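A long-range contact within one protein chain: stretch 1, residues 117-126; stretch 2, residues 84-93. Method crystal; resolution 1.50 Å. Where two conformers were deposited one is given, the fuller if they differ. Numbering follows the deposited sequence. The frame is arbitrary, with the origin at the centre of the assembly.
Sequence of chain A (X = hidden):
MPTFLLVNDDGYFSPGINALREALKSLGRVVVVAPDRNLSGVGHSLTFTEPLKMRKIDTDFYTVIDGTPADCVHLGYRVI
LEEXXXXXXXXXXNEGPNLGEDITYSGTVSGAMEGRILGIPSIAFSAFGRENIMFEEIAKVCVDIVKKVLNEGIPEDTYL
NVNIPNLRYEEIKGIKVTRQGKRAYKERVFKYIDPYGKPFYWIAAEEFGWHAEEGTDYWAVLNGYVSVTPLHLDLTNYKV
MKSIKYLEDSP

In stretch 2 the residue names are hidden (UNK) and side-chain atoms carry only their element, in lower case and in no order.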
# COMPACT_ATOMS: atom_id res chain seq x y z
N ILE A 117 -4.85 -3.27 -27.04
CA ILE A 117 -6.14 -3.96 -26.75
C ILE A 117 -7.30 -3.13 -27.31
O ILE A 117 -8.29 -3.68 -27.84
CB ILE A 117 -6.33 -4.19 -25.25
CG1 ILE A 117 -5.41 -5.32 -24.80
CG2 ILE A 117 -7.81 -4.52 -24.85
CD1 ILE A 117 -5.32 -5.49 -23.28
N LEU A 118 -7.16 -1.81 -27.21
CA LEU A 118 -8.17 -0.89 -27.70
C LEU A 118 -8.12 -0.68 -29.21
O LEU A 118 -8.92 0.12 -29.74
CB LEU A 118 -8.02 0.47 -27.01
CG LEU A 118 -8.46 0.51 -25.54
CD1 LEU A 118 -8.12 1.83 -24.84
CD2 LEU A 118 -9.95 0.24 -25.37
N GLY A 119 -7.19 -1.34 -29.91
CA GLY A 119 -7.12 -1.25 -31.35
C GLY A 119 -6.28 -0.11 -31.86
O GLY A 119 -6.48 0.36 -33.01
N ILE A 120 -5.33 0.35 -31.02
CA ILE A 120 -4.48 1.50 -31.39
C ILE A 120 -3.02 1.04 -31.39
O ILE A 120 -2.59 0.41 -30.45
CB ILE A 120 -4.61 2.64 -30.35
CG1 ILE A 120 -6.08 3.03 -30.09
CG2 ILE A 120 -3.72 3.82 -30.80
CD1 ILE A 120 -6.39 3.68 -28.73
N PRO A 121 -2.25 1.36 -32.44
CA PRO A 121 -0.83 1.00 -32.46
C PRO A 121 -0.14 1.65 -31.25
O PRO A 121 -0.43 2.82 -30.90
CB PRO A 121 -0.32 1.55 -33.78
CG PRO A 121 -1.58 1.78 -34.59
CD PRO A 121 -2.68 2.04 -33.67
N SER A 122 0.78 0.90 -30.62
CA SER A 122 1.30 1.33 -29.32
C SER A 122 2.76 0.97 -29.10
O SER A 122 3.23 -0.04 -29.61
CB SER A 122 0.44 0.81 -28.17
OG SER A 122 -0.94 1.10 -28.32
N ILE A 123 3.44 1.80 -28.32
CA ILE A 123 4.88 1.66 -28.06
C ILE A 123 5.16 2.05 -26.62
O ILE A 123 4.64 3.06 -26.13
CB ILE A 123 5.73 2.61 -28.96
CG1 ILE A 123 5.35 2.50 -30.42
CG2 ILE A 123 7.17 2.36 -28.74
CD1 ILE A 123 6.06 3.55 -31.33
N ALA A 124 5.96 1.21 -25.96
CA ALA A 124 6.50 1.48 -24.61
C ALA A 124 7.97 1.90 -24.77
O ALA A 124 8.69 1.26 -25.56
CB ALA A 124 6.44 0.21 -23.72
N PHE A 125 8.41 2.92 -24.00
CA PHE A 125 9.80 3.35 -24.02
C PHE A 125 10.31 3.34 -22.58
O PHE A 125 9.68 3.91 -21.68
CB PHE A 125 9.86 4.82 -24.48
CG PHE A 125 9.40 5.04 -25.92
CD1 PHE A 125 10.23 4.73 -26.98
CD2 PHE A 125 8.17 5.62 -26.20
CE1 PHE A 125 9.83 4.95 -28.30
CE2 PHE A 125 7.78 5.85 -27.52
CZ PHE A 125 8.60 5.53 -28.54
N SER A 126 11.49 2.73 -22.40
CA SER A 126 12.15 2.65 -21.09
C SER A 126 13.64 2.97 -21.25
O SER A 126 14.23 2.61 -22.25
CB SER A 126 12.00 1.23 -20.53
OG SER A 126 10.63 0.93 -20.38
N UNK A 84 -12.34 8.85 -30.04
CA UNK A 84 -11.66 9.02 -31.31
C UNK A 84 -10.25 8.48 -31.11
O UNK A 84 -9.47 9.03 -30.33
c UNK A 84 -10.98 10.67 -33.14
c UNK A 84 -10.77 12.19 -35.12
n UNK A 84 -9.32 11.97 -35.31
c UNK A 84 -11.14 12.09 -33.66
c UNK A 84 -11.64 10.49 -31.75
N UNK A 85 -9.92 7.41 -31.83
CA UNK A 85 -8.61 6.80 -31.63
C UNK A 85 -7.48 7.73 -32.06
O UNK A 85 -7.52 8.30 -33.18
c UNK A 85 -10.15 2.06 -32.18
n UNK A 85 -11.58 2.26 -32.53
c UNK A 85 -9.44 4.43 -31.90
c UNK A 85 -9.27 3.17 -32.70
c UNK A 85 -8.49 5.49 -32.39
N UNK A 86 -6.46 7.86 -31.19
CA UNK A 86 -5.28 8.60 -31.57
C UNK A 86 -4.47 7.76 -32.55
O UNK A 86 -4.79 6.56 -32.75
c UNK A 86 -6.28 7.24 -29.86
c UNK A 86 -4.59 8.80 -30.23
c UNK A 86 -4.90 7.54 -29.51
N UNK A 87 -3.43 8.36 -33.15
CA UNK A 87 -2.58 7.62 -34.05
C UNK A 87 -1.76 6.57 -33.32
O UNK A 87 -1.48 5.50 -33.89
c UNK A 87 -1.68 8.58 -34.84
o UNK A 87 -3.00 10.54 -35.29
o UNK A 87 -2.71 9.06 -36.88
c UNK A 87 -2.49 9.49 -35.74
N UNK A 88 -1.33 6.92 -32.12
CA UNK A 88 -0.54 6.03 -31.27
C UNK A 88 -0.85 6.26 -29.81
O UNK A 88 -1.23 7.36 -29.40
c UNK A 88 3.04 6.66 -32.92
c UNK A 88 0.99 6.26 -31.43
c UNK A 88 1.79 4.51 -33.04
c UNK A 88 1.65 5.99 -32.79
N UNK A 89 -0.72 5.16 -29.03
CA UNK A 89 -0.62 5.24 -27.60
C UNK A 89 0.85 4.99 -27.27
O UNK A 89 1.46 4.01 -27.78
c UNK A 89 -1.10 4.10 -25.41
c UNK A 89 -1.51 4.18 -26.87
c UNK A 89 -3.00 4.53 -27.09
N UNK A 90 1.43 5.88 -26.46
CA UNK A 90 2.85 5.84 -26.10
C UNK A 90 2.93 5.82 -24.60
O UNK A 90 2.14 6.46 -23.93
c UNK A 90 4.05 6.14 -28.95
c UNK A 90 3.56 7.11 -26.63
c UNK A 90 4.06 8.63 -28.60
c UNK A 90 3.44 7.28 -28.16
N UNK A 91 3.86 5.04 -24.06
CA UNK A 91 4.00 4.91 -22.63
C UNK A 91 5.47 5.01 -22.25
O UNK A 91 6.29 4.27 -22.76
o UNK A 91 3.49 3.39 -20.82
c UNK A 91 3.47 3.52 -22.21
N UNK A 92 5.78 5.95 -21.38
CA UNK A 92 7.16 6.19 -20.96
C UNK A 92 7.48 7.68 -20.98
O UNK A 92 6.57 8.52 -20.95
N UNK A 93 8.78 8.02 -20.97
CA UNK A 93 9.91 7.14 -20.86
C UNK A 93 10.10 6.70 -19.45
O UNK A 93 10.22 7.51 -18.54
c UNK A 93 12.45 6.92 -21.09
c UNK A 93 11.12 8.40 -22.70
c UNK A 93 12.02 9.64 -22.97
c UNK A 93 11.22 7.86 -21.27

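Position 84 carries four carbons in a row ending in nitrogen, an extended chain that touches nothing on stretch 1; it is Lys84, exposed and free of this contact.

Position 85 has the same make-up, four carbons then a nitrogen, but here the chain runs along the turn of stretch 1. This is Lys85. Its CE lies 3.4 Å from Leu118 O, and its CG is 4.1 Å from Ile120 CG1, so the aliphatic part does the packing while NZ finds its hydrogen bond elsewhere in the structure. Gly119, with positive phi in a Schellman motif, closes the helix just before Ile120.

At position 86 three carbons close a ring onto the backbone nitrogen, and one lies against Ile120: proline. Pro86 CD is 3.7 Å from Ile120 CD1, and its O sits 3.5 Å from Ile120 CG2.

Position 87 shows two carbons, the second carrying two oxygens, on a CA-to-CB bond pointing away from stretch 1. The short acid is Asp87; only its backbone comes close, with O 3.7 Å from Pro121 CD.

Position 88, which starts the strand, has four carbons forked at the second. Its CA-to-CB bond points sideways, yet an end carbon lies against Pro121. This is Leu88, with CD2 3.7 Å from Pro121 CB.

One carbon carrying two more marks position 89, a beta-branched side chain touching Ile120 and Ser122: Val89. Its CG2 meets Ile120 CG2 at 3.8 Å, and its CB is 3.5 Å from Ser122 OG, a hydroxyl already donating to Ile120 O at 2.8 Å.

Position 90 repeats the four carbons forked at the second; its CA-to-CB bond points to the face it shares with Ile123, though the side chain's end comes nearer to stretch 1. As Leu90 it sets CD2 3.9 Å from Ile123 CB and 4.0 Å from Phe125 CE2, at the edge of the aromatic ring.

At position 91 a carbon is followed by an oxygen; the backbone N and O bond to Ile123 and Phe125. Ser91 shares a sheet face with Ala124, and its OG is satisfied elsewhere in the structure.

Position 92 has no side-chain atoms, so it is Gly92. An ideal CB would fall 2.2 Å from Phe125 O, a clash, and the backbone angles alone already call for glycine.

Position 93, after a cis peptide bond, has four carbons forked at the first, the two-carbon arm against Phe125: Ile93. Its CG1 lies 4.2 Å from Phe125 CB.

The contact is a parallel strand pair, its axes 2° apart in direction and 4.7 Å apart at closest approach. Four backbone hydrogen bonds alternate in direction: Val89 N to Pro121 O (3.0 Å), Ile123 N to Val89 O (3.0 Å), Ser91 N to Ile123 O (3.0 Å) and Phe125 N to Ser91 O (2.8 Å). Side chains sort by face, Leu90 beside Ile123 on one, Val89 with Ser122 and Ser91 with Ala124 on the other. Ahead of the ladder, Ile120 packs against Pro86 and Val89; at its far end, Gly92 gives Phe125 O room.

Stretch 2 (84-93) KKPDLVLSGI
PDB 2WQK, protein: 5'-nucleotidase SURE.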